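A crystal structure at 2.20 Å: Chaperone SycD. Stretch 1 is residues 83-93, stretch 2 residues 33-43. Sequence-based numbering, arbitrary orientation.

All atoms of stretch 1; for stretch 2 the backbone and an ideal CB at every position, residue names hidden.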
# COMPACT_ATOMS: atom_id res chain seq x y z
N PHE D 83 11.80 14.40 5.61
CA PHE D 83 11.14 15.60 5.11
C PHE D 83 10.10 15.31 4.03
O PHE D 83 9.08 15.99 3.94
CB PHE D 83 12.18 16.61 4.59
CG PHE D 83 13.07 17.16 5.67
CD1 PHE D 83 12.54 17.57 6.88
CD2 PHE D 83 14.43 17.28 5.46
CE1 PHE D 83 13.35 18.07 7.87
CE2 PHE D 83 15.25 17.79 6.46
CZ PHE D 83 14.71 18.18 7.66
N ARG D 84 10.36 14.30 3.20
CA ARG D 84 9.39 13.87 2.20
C ARG D 84 8.10 13.38 2.86
O ARG D 84 7.00 13.67 2.37
CB ARG D 84 9.97 12.78 1.30
CG ARG D 84 11.04 13.27 0.33
CD ARG D 84 11.14 12.36 -0.88
NE ARG D 84 12.04 12.89 -1.89
CZ ARG D 84 13.18 12.31 -2.26
NH1 ARG D 84 13.56 11.17 -1.70
NH2 ARG D 84 13.95 12.88 -3.18
N TRP D 85 8.23 12.64 3.95
CA TRP D 85 7.07 12.19 4.71
C TRP D 85 6.29 13.37 5.28
O TRP D 85 5.06 13.39 5.25
CB TRP D 85 7.50 11.25 5.85
CG TRP D 85 7.64 9.81 5.42
CD1 TRP D 85 8.79 9.09 5.33
CD2 TRP D 85 6.58 8.93 5.04
NE1 TRP D 85 8.52 7.81 4.91
CE2 TRP D 85 7.17 7.68 4.72
CE3 TRP D 85 5.19 9.06 4.93
CZ2 TRP D 85 6.42 6.59 4.31
CZ3 TRP D 85 4.45 7.97 4.51
CH2 TRP D 85 5.07 6.75 4.21
N LEU D 86 7.02 14.34 5.82
CA LEU D 86 6.41 15.55 6.37
C LEU D 86 5.65 16.32 5.30
O LEU D 86 4.54 16.80 5.53
CB LEU D 86 7.48 16.44 7.00
CG LEU D 86 8.00 16.00 8.37
CD1 LEU D 86 9.17 16.87 8.78
CD2 LEU D 86 6.89 16.06 9.41
N VAL D 87 6.26 16.43 4.13
CA VAL D 87 5.65 17.11 3.00
C VAL D 87 4.42 16.33 2.52
O VAL D 87 3.42 16.92 2.11
CB VAL D 87 6.67 17.28 1.84
CG1 VAL D 87 5.96 17.39 0.50
CG2 VAL D 87 7.55 18.49 2.09
N PHE D 88 4.50 15.01 2.61
CA PHE D 88 3.37 14.15 2.27
C PHE D 88 2.18 14.40 3.19
O PHE D 88 1.03 14.44 2.74
CB PHE D 88 3.79 12.67 2.34
CG PHE D 88 2.63 11.71 2.30
CD1 PHE D 88 2.09 11.30 1.10
CD2 PHE D 88 2.11 11.18 3.48
CE1 PHE D 88 1.03 10.41 1.06
CE2 PHE D 88 1.06 10.29 3.44
CZ PHE D 88 0.52 9.91 2.23
N PHE D 89 2.46 14.58 4.48
CA PHE D 89 1.42 14.80 5.47
C PHE D 89 0.85 16.22 5.41
O PHE D 89 -0.36 16.42 5.49
CB PHE D 89 1.95 14.51 6.87
CG PHE D 89 2.10 13.05 7.17
CD1 PHE D 89 1.08 12.16 6.87
CD2 PHE D 89 3.26 12.55 7.74
CE1 PHE D 89 1.21 10.81 7.13
CE2 PHE D 89 3.40 11.20 8.00
CZ PHE D 89 2.37 10.33 7.70
N ASN D 90 1.73 17.21 5.26
CA ASN D 90 1.30 18.60 5.16
C ASN D 90 2.24 19.39 4.26
O ASN D 90 3.25 19.93 4.73
CB ASN D 90 1.22 19.24 6.55
CG ASN D 90 0.50 20.58 6.55
OD1 ASN D 90 0.38 21.24 5.51
ND2 ASN D 90 0.03 21.00 7.72
N PRO D 91 1.92 19.47 2.96
CA PRO D 91 2.76 20.13 1.96
C PRO D 91 2.64 21.65 1.97
O PRO D 91 3.24 22.31 1.12
CB PRO D 91 2.22 19.57 0.64
CG PRO D 91 0.79 19.30 0.92
CD PRO D 91 0.72 18.86 2.36
N PHE D 92 1.90 22.20 2.93
CA PHE D 92 1.71 23.65 3.00
C PHE D 92 2.59 24.29 4.07
O PHE D 92 2.52 25.49 4.30
CB PHE D 92 0.24 23.99 3.25
CG PHE D 92 -0.68 23.49 2.18
CD1 PHE D 92 -0.81 24.17 0.98
CD2 PHE D 92 -1.42 22.33 2.36
CE1 PHE D 92 -1.65 23.71 -0.01
CE2 PHE D 92 -2.27 21.87 1.38
CZ PHE D 92 -2.39 22.56 0.19
N VAL D 93 3.43 23.48 4.71
CA VAL D 93 4.40 24.00 5.66
C VAL D 93 5.71 24.28 4.94
O VAL D 93 6.41 23.35 4.52
CB VAL D 93 4.64 23.03 6.83
CG1 VAL D 93 5.60 23.65 7.84
CG2 VAL D 93 3.32 22.66 7.49
N UNK D 33 8.90 9.90 -6.33
CA UNK D 33 8.13 9.91 -7.56
C UNK D 33 6.77 10.56 -7.34
O UNK D 33 6.24 11.24 -8.21
CB UNK D 33 7.96 8.49 -8.10
N UNK D 34 6.21 10.33 -6.15
CA UNK D 34 4.90 10.85 -5.78
C UNK D 34 4.89 12.38 -5.69
O UNK D 34 3.88 13.02 -5.96
CB UNK D 34 4.46 10.25 -4.44
N UNK D 35 6.03 12.96 -5.30
CA UNK D 35 6.12 14.40 -5.07
C UNK D 35 6.68 15.17 -6.26
O UNK D 35 6.74 16.40 -6.24
CB UNK D 35 6.99 14.67 -3.84
N UNK D 36 7.12 14.45 -7.30
CA UNK D 36 7.72 15.08 -8.47
C UNK D 36 6.75 16.02 -9.19
O UNK D 36 5.63 15.64 -9.52
CB UNK D 36 8.21 14.01 -9.44
N UNK D 37 7.20 17.25 -9.42
CA UNK D 37 6.41 18.23 -10.15
C UNK D 37 5.22 18.76 -9.36
O UNK D 37 4.36 19.44 -9.91
CB UNK D 37 5.92 17.61 -11.46
N UNK D 38 5.18 18.44 -8.07
CA UNK D 38 4.07 18.82 -7.22
C UNK D 38 4.21 20.25 -6.69
O UNK D 38 5.19 20.58 -6.02
CB UNK D 38 3.95 17.84 -6.05
N UNK D 39 3.22 21.08 -7.00
CA UNK D 39 3.13 22.41 -6.42
C UNK D 39 1.80 22.54 -5.69
O UNK D 39 0.75 22.66 -6.31
CB UNK D 39 3.27 23.49 -7.49
N UNK D 40 1.85 22.51 -4.34
CA UNK D 40 0.65 22.55 -3.51
C UNK D 40 -0.19 23.80 -3.77
O UNK D 40 0.33 24.92 -3.71
CB UNK D 40 1.04 22.48 -2.03
N UNK D 41 -1.47 23.60 -4.04
CA UNK D 41 -2.37 24.70 -4.34
C UNK D 41 -3.30 24.92 -3.16
O UNK D 41 -4.20 24.13 -2.90
CB UNK D 41 -3.17 24.43 -5.62
N UNK D 42 -3.06 26.02 -2.44
CA UNK D 42 -3.81 26.34 -1.22
C UNK D 42 -5.29 26.60 -1.47
O UNK D 42 -6.08 26.66 -0.52
CB UNK D 42 -3.19 27.56 -0.54
N UNK D 43 -5.67 26.75 -2.73
CA UNK D 43 -7.05 27.08 -3.07
C UNK D 43 -7.87 25.86 -3.48
O UNK D 43 -9.05 25.97 -3.80
CB UNK D 43 -7.07 28.11 -4.20

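Position 33 lies in a helix with no atom of stretch 1 near its CB, so this surface sets no demand; it is Ser33. At position 34 the helical CA-to-CB bond points toward stretch 1, yet the ideal CB has nothing of that stretch within 5.5 Å. Only a long side chain would reach across, and the ring of Phe88 at the far side favours an apolar or aromatic one. The residue is Tyr34, with chi1 in t; its CE2 comes within 3.7 Å of Phe88 CD1, and the two rings pair obliquely, centroids 5.7 Å apart and planes at 59°.

Position 35 also points toward the helix of stretch 1, its ideal CB 5.2 Å from Val87 CG1. Between Arg84 and Val87 the surface is largely aliphatic, and the Arg84 carbonyl is already engaged by Phe88 N, so a branched or flexible apolar residue such as leucine, isoleucine or methionine would suit. Leu35 fills this patch: both methyls lie against Val87 CG1 (CD2 at 3.7 Å, CD1 at 3.8 Å), and CD1 also lies 4.0 Å from Arg84 CB.

Positions 36 and 37 are the central residues of a type II turn, closed by the bond from the amide of 38 to the carbonyl of 35, and neither reaches stretch 1. Position 36 could hold many residues and is Glu36; the positive phi of 71° at 37 favours glycine, and Gly37 is found.

At position 38 the CB again points toward stretch 1, and a long apolar or aromatic group could reach Pro91. Tyr38 does so, the edge of its ring meeting the proline, with CE2 3.7 Å from Pro91 CB and OH 3.5 Å from Pro91 CG. Position 39 is out of reach and carries Val39.

Position 40 is tightly bounded: its ideal CB is 3.6 Å from Phe92 CE1 and 3.8 Å from Pro91 O. A compact apolar group fits, and phi of -58° with psi of 127° admits proline. Pro40 sets CG 3.7 Å from Pro91 CB and CB 3.7 Å from Phe92 CE1, joining both residues.

The CB of position 41 points away, leaving a polar residue free; OD1 of Asp41 accepts a hydrogen bond from the amide N of position 43 (3.0 Å). At 42 the sideways CB lies 4.2 Å from Phe92 CE1, where an aliphatic stem would be welcome. The closest approach, 3.6 Å from CA to Phe92 CE1, belongs to the backbone; Lys42 adds its CB, and its side-chain end leads away. Position 43 points away, unconstrained by stretch 1, and is Asn43.

Stretch 2, residues 33-43: SYLEGYVPDKN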
# COMPACT_ATOMS: atom_id res chain seq x y z
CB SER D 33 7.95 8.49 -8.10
OG SER D 33 7.11 8.47 -9.23
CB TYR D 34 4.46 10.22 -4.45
CG TYR D 34 3.15 10.73 -3.90
CD1 TYR D 34 1.94 10.16 -4.29
CD2 TYR D 34 3.12 11.75 -2.95
CE1 TYR D 34 0.74 10.62 -3.78
CE2 TYR D 34 1.92 12.21 -2.44
CZ TYR D 34 0.74 11.64 -2.85
OH TYR D 34 -0.46 12.09 -2.34
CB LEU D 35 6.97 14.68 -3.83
CG LEU D 35 6.38 14.25 -2.49
CD1 LEU D 35 7.40 14.41 -1.37
CD2 LEU D 35 5.11 15.03 -2.18
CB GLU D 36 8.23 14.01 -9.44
CG GLU D 36 9.35 14.47 -10.36
CD GLU D 36 8.89 15.39 -11.47
OE1 GLU D 36 7.73 15.24 -11.93
OE2 GLU D 36 9.67 16.27 -11.89
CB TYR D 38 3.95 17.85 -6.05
CG TYR D 38 2.82 18.15 -5.08
CD1 TYR D 38 1.55 18.46 -5.54
CD2 TYR D 38 3.04 18.12 -3.71
CE1 TYR D 38 0.52 18.73 -4.65
CE2 TYR D 38 2.02 18.39 -2.82
CZ TYR D 38 0.76 18.69 -3.29
OH TYR D 38 -0.25 18.96 -2.40
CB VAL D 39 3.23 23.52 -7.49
CG1 VAL D 39 3.15 24.90 -6.85
CG2 VAL D 39 4.52 23.37 -8.29
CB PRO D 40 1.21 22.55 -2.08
CG PRO D 40 2.58 21.99 -2.20
CD PRO D 40 3.08 22.42 -3.54
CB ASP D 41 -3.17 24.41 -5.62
CG ASP D 41 -3.88 25.64 -6.16
OD1 ASP D 41 -4.24 26.54 -5.37
OD2 ASP D 41 -4.09 25.70 -7.39
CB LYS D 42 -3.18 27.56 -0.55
CG LYS D 42 -3.19 28.81 -1.42
CD LYS D 42 -2.27 29.88 -0.87
CE LYS D 42 -2.31 31.13 -1.74
NZ LYS D 42 -1.42 32.20 -1.22
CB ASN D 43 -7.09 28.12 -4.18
CG ASN D 43 -6.63 29.49 -3.71
OD1 ASN D 43 -6.78 29.84 -2.54
ND2 ASN D 43 -6.07 30.28 -4.63
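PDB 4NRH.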